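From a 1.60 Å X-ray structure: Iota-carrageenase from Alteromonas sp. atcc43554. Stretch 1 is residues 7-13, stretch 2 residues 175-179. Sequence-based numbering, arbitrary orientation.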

ATOM      1  N   LYS A   7       0.862 -20.399 -10.225  1.00 18.68           N
ATOM      2  CA  LYS A   7       1.555 -20.016 -11.439  1.00 18.60           C
ATOM      3  C   LYS A   7       0.991 -18.662 -11.829  1.00 16.89           C
ATOM      4  O   LYS A   7      -0.134 -18.318 -11.458  1.00 16.48           O
ATOM      5  CB  LYS A   7       1.328 -21.041 -12.554  1.00 20.66           C
ATOM      6  CG  LYS A   7      -0.115 -21.248 -12.956  1.00 23.29           C
ATOM      7  CD  LYS A   7      -0.204 -22.212 -14.133  1.00 26.70           C
ATOM      8  CE  LYS A   7      -1.637 -22.392 -14.604  1.00 27.48           C
ATOM      9  NZ  LYS A   7      -1.721 -23.275 -15.801  1.00 29.68           N
ATOM     10  N   ASP A   8       1.773 -17.884 -12.563  1.00 16.01           N
ATOM     11  CA  ASP A   8       1.324 -16.561 -12.960  1.00 15.81           C
ATOM     12  C   ASP A   8       0.004 -16.577 -13.715  1.00 15.26           C
ATOM     13  O   ASP A   8      -0.808 -15.665 -13.560  1.00 14.16           O
ATOM     14  CB  ASP A   8       2.404 -15.878 -13.798  1.00 18.37           C
ATOM     15  CG  ASP A   8       3.624 -15.510 -12.978  1.00 20.75           C
ATOM     16  OD1 ASP A   8       3.656 -15.855 -11.780  1.00 22.84           O
ATOM     17  OD2 ASP A   8       4.550 -14.876 -13.527  1.00 23.94           O
ATOM     18  N   ALA A   9      -0.219 -17.616 -14.517  1.00 14.59           N
ATOM     19  CA  ALA A   9      -1.448 -17.720 -15.298  1.00 15.34           C
ATOM     20  C   ALA A   9      -2.698 -17.895 -14.440  1.00 15.05           C
ATOM     21  O   ALA A   9      -3.818 -17.819 -14.943  1.00 16.00           O
ATOM     22  CB  ALA A   9      -1.336 -18.865 -16.304  1.00 15.99           C
ATOM     23  N   ASP A  10      -2.514 -18.152 -13.149  1.00 13.84           N
ATOM     24  CA  ASP A  10      -3.657 -18.287 -12.256  1.00 14.57           C
ATOM     25  C   ASP A  10      -4.213 -16.892 -11.981  1.00 13.19           C
ATOM     26  O   ASP A  10      -5.351 -16.742 -11.530  1.00 13.99           O
ATOM     27  CB  ASP A  10      -3.250 -18.910 -10.918  1.00 16.43           C
ATOM     28  CG  ASP A  10      -2.861 -20.368 -11.034  1.00 19.08           C
ATOM     29  OD1 ASP A  10      -3.365 -21.054 -11.948  1.00 20.87           O
ATOM     30  OD2 ASP A  10      -2.064 -20.834 -10.187  1.00 19.91           O
ATOM     31  N   PHE A  11      -3.405 -15.874 -12.265  1.00 12.61           N
ATOM     32  CA  PHE A  11      -3.796 -14.495 -12.004  1.00 11.79           C
ATOM     33  C   PHE A  11      -3.991 -13.661 -13.256  1.00 12.53           C
ATOM     34  O   PHE A  11      -4.977 -12.942 -13.390  1.00 13.39           O
ATOM     35  CB  PHE A  11      -2.730 -13.814 -11.143  1.00 11.90           C
ATOM     36  CG  PHE A  11      -2.437 -14.532  -9.865  1.00 12.67           C
ATOM     37  CD1 PHE A  11      -3.237 -14.338  -8.745  1.00 13.58           C
ATOM     38  CD2 PHE A  11      -1.367 -15.415  -9.785  1.00 13.42           C
ATOM     39  CE1 PHE A  11      -2.977 -15.013  -7.558  1.00 13.47           C
ATOM     40  CE2 PHE A  11      -1.097 -16.099  -8.600  1.00 14.57           C
ATOM     41  CZ  PHE A  11      -1.904 -15.897  -7.484  1.00 13.41           C
ATOM     42  N   TYR A  12      -3.037 -13.757 -14.170  1.00 12.22           N
ATOM     43  CA  TYR A  12      -3.080 -12.967 -15.389  1.00 12.70           C
ATOM     44  C   TYR A  12      -2.817 -13.803 -16.629  1.00 12.32           C
ATOM     45  O   TYR A  12      -1.903 -14.623 -16.650  1.00 13.57           O
ATOM     46  CB  TYR A  12      -2.036 -11.855 -15.304  1.00 12.85           C
ATOM     47  CG  TYR A  12      -1.911 -11.035 -16.563  1.00 12.31           C
ATOM     48  CD1 TYR A  12      -2.931 -10.178 -16.960  1.00 12.29           C
ATOM     49  CD2 TYR A  12      -0.781 -11.139 -17.375  1.00 11.83           C
ATOM     50  CE1 TYR A  12      -2.837  -9.444 -18.136  1.00 11.92           C
ATOM     51  CE2 TYR A  12      -0.675 -10.408 -18.552  1.00 11.64           C
ATOM     52  CZ  TYR A  12      -1.707  -9.564 -18.927  1.00 12.71           C
ATOM     53  OH  TYR A  12      -1.614  -8.844 -20.092  1.00 13.73           O
ATOM     54  N   VAL A  13      -3.628 -13.581 -17.655  1.00 11.58           N
ATOM     55  CA  VAL A  13      -3.480 -14.284 -18.921  1.00 12.67           C
ATOM     56  C   VAL A  13      -3.240 -13.233 -19.991  1.00 12.41           C
ATOM     57  O   VAL A  13      -4.107 -12.402 -20.273  1.00 13.19           O
ATOM     58  CB  VAL A  13      -4.744 -15.088 -19.268  1.00 13.71           C
ATOM     59  CG1 VAL A  13      -4.582 -15.747 -20.637  1.00 15.06           C
ATOM     60  CG2 VAL A  13      -4.986 -16.139 -18.201  1.00 14.99           C
ATOM     61  N   ARG A 175     -10.071  -8.089  -9.806  1.00 12.47           N
ATOM     62  CA  ARG A 175      -9.883  -9.519  -9.648  1.00 14.24           C
ATOM     63  C   ARG A 175      -8.907  -9.985 -10.709  1.00 13.27           C
ATOM     64  O   ARG A 175      -8.849  -9.419 -11.802  1.00 13.28           O
ATOM     65  CB  ARG A 175     -11.185 -10.282  -9.881  1.00 17.36           C
ATOM     66  CG  ARG A 175     -12.428  -9.662  -9.316  1.00 21.74           C
ATOM     67  CD  ARG A 175     -13.628 -10.457  -9.813  1.00 24.67           C
ATOM     68  NE  ARG A 175     -13.676 -11.804  -9.254  1.00 26.63           N
ATOM     69  CZ  ARG A 175     -14.024 -12.090  -8.001  1.00 28.17           C
ATOM     70  NH1 ARG A 175     -14.362 -11.125  -7.157  1.00 29.28           N
ATOM     71  NH2 ARG A 175     -14.033 -13.350  -7.587  1.00 28.04           N
ATOM     72  N   ASN A 176      -8.148 -11.019 -10.375  1.00 12.04           N
ATOM     73  CA  ASN A 176      -7.210 -11.632 -11.305  1.00 11.69           C
ATOM     74  C   ASN A 176      -6.188 -10.658 -11.855  1.00 11.01           C
ATOM     75  O   ASN A 176      -6.317 -10.145 -12.966  1.00 11.78           O
ATOM     76  CB  ASN A 176      -7.990 -12.283 -12.450  1.00 12.80           C
ATOM     77  CG  ASN A 176      -9.134 -13.145 -11.954  1.00 14.77           C
ATOM     78  OD1 ASN A 176      -9.026 -13.801 -10.919  1.00 14.66           O
ATOM     79  ND2 ASN A 176     -10.235 -13.155 -12.695  1.00 16.17           N
ATOM     80  N   GLY A 177      -5.159 -10.410 -11.065  1.00 10.03           N
ATOM     81  CA  GLY A 177      -4.139  -9.488 -11.509  1.00 10.23           C
ATOM     82  C   GLY A 177      -2.815  -9.730 -10.834  1.00  9.66           C
ATOM     83  O   GLY A 177      -2.718 -10.459  -9.849  1.00 10.43           O
ATOM     84  N   ILE A 178      -1.784  -9.125 -11.405  1.00  9.78           N
ATOM     85  CA  ILE A 178      -0.439  -9.216 -10.872  1.00  9.39           C
ATOM     86  C   ILE A 178       0.105  -7.801 -10.795  1.00 10.18           C
ATOM     87  O   ILE A 178       0.047  -7.056 -11.768  1.00 10.47           O
ATOM     88  CB  ILE A 178       0.491 -10.034 -11.794  1.00  8.95           C
ATOM     89  CG1 ILE A 178      -0.048 -11.455 -11.949  1.00 10.57           C
ATOM     90  CG2 ILE A 178       1.907 -10.044 -11.226  1.00 10.81           C
ATOM     91  CD1 ILE A 178       0.816 -12.349 -12.829  1.00 11.23           C
ATOM     92  N   ILE A 179       0.599  -7.429  -9.623  1.00  9.38           N
ATOM     93  CA  ILE A 179       1.200  -6.111  -9.421  1.00 10.27           C
ATOM     94  C   ILE A 179       2.593  -6.468  -8.935  1.00 10.84           C
ATOM     95  O   ILE A 179       2.758  -7.032  -7.853  1.00 11.30           O
ATOM     96  CB  ILE A 179       0.422  -5.313  -8.374  1.00 11.12           C
ATOM     97  CG1 ILE A 179      -0.978  -5.026  -8.916  1.00 12.85           C
ATOM     98  CG2 ILE A 179       1.160  -4.016  -8.051  1.00 12.63           C
ATOM     99  CD1 ILE A 179      -1.916  -4.390  -7.918  1.00 12.64           C
TER

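Stretch 2 meets the folded loop of residues 7-13 without a single hydrogen bond between them; 267 Å² of surface, summed over both sides, is buried mainly by apolar packing. Arg175 takes no part, its side chain leading away from the loop. At Asn176 the chain turns a corner, and here the backbones come closest in register, with the CA atoms of Phe11 and Asn176 4.5 Å apart. Phe11 O lies 3.0 Å from Asn176 C and 3.1 Å from Asn176 O; two carbonyl oxygens are both acceptors, so this proximity yields no hydrogen bond. Gly177 N offers a donor, but at 3.4 Å from Phe11 O its angle is too poor for a bond. Gly177 also lines the Phe11 ring obliquely through its carbonyl oxygen.

Ile178, in the strand, supplies the main apolar contact. Its CA-to-CB bond points sideways, yet the extended m,t side chain brings its end nearer the loop. Ile178 CG1 packs 3.7 Å from Phe11 CB, while Ile178 CD1 reaches 3.8 Å from both Tyr12 CB and Asp8 O. Asp8 O is already engaged within its own stretch, accepting hydrogen bonds from Phe11 N at 2.9 Å and from Tyr12 N at 3.0 Å, so the methyl meets a carbonyl whose polar needs are served locally. Ile179 lies beyond reach of the loop.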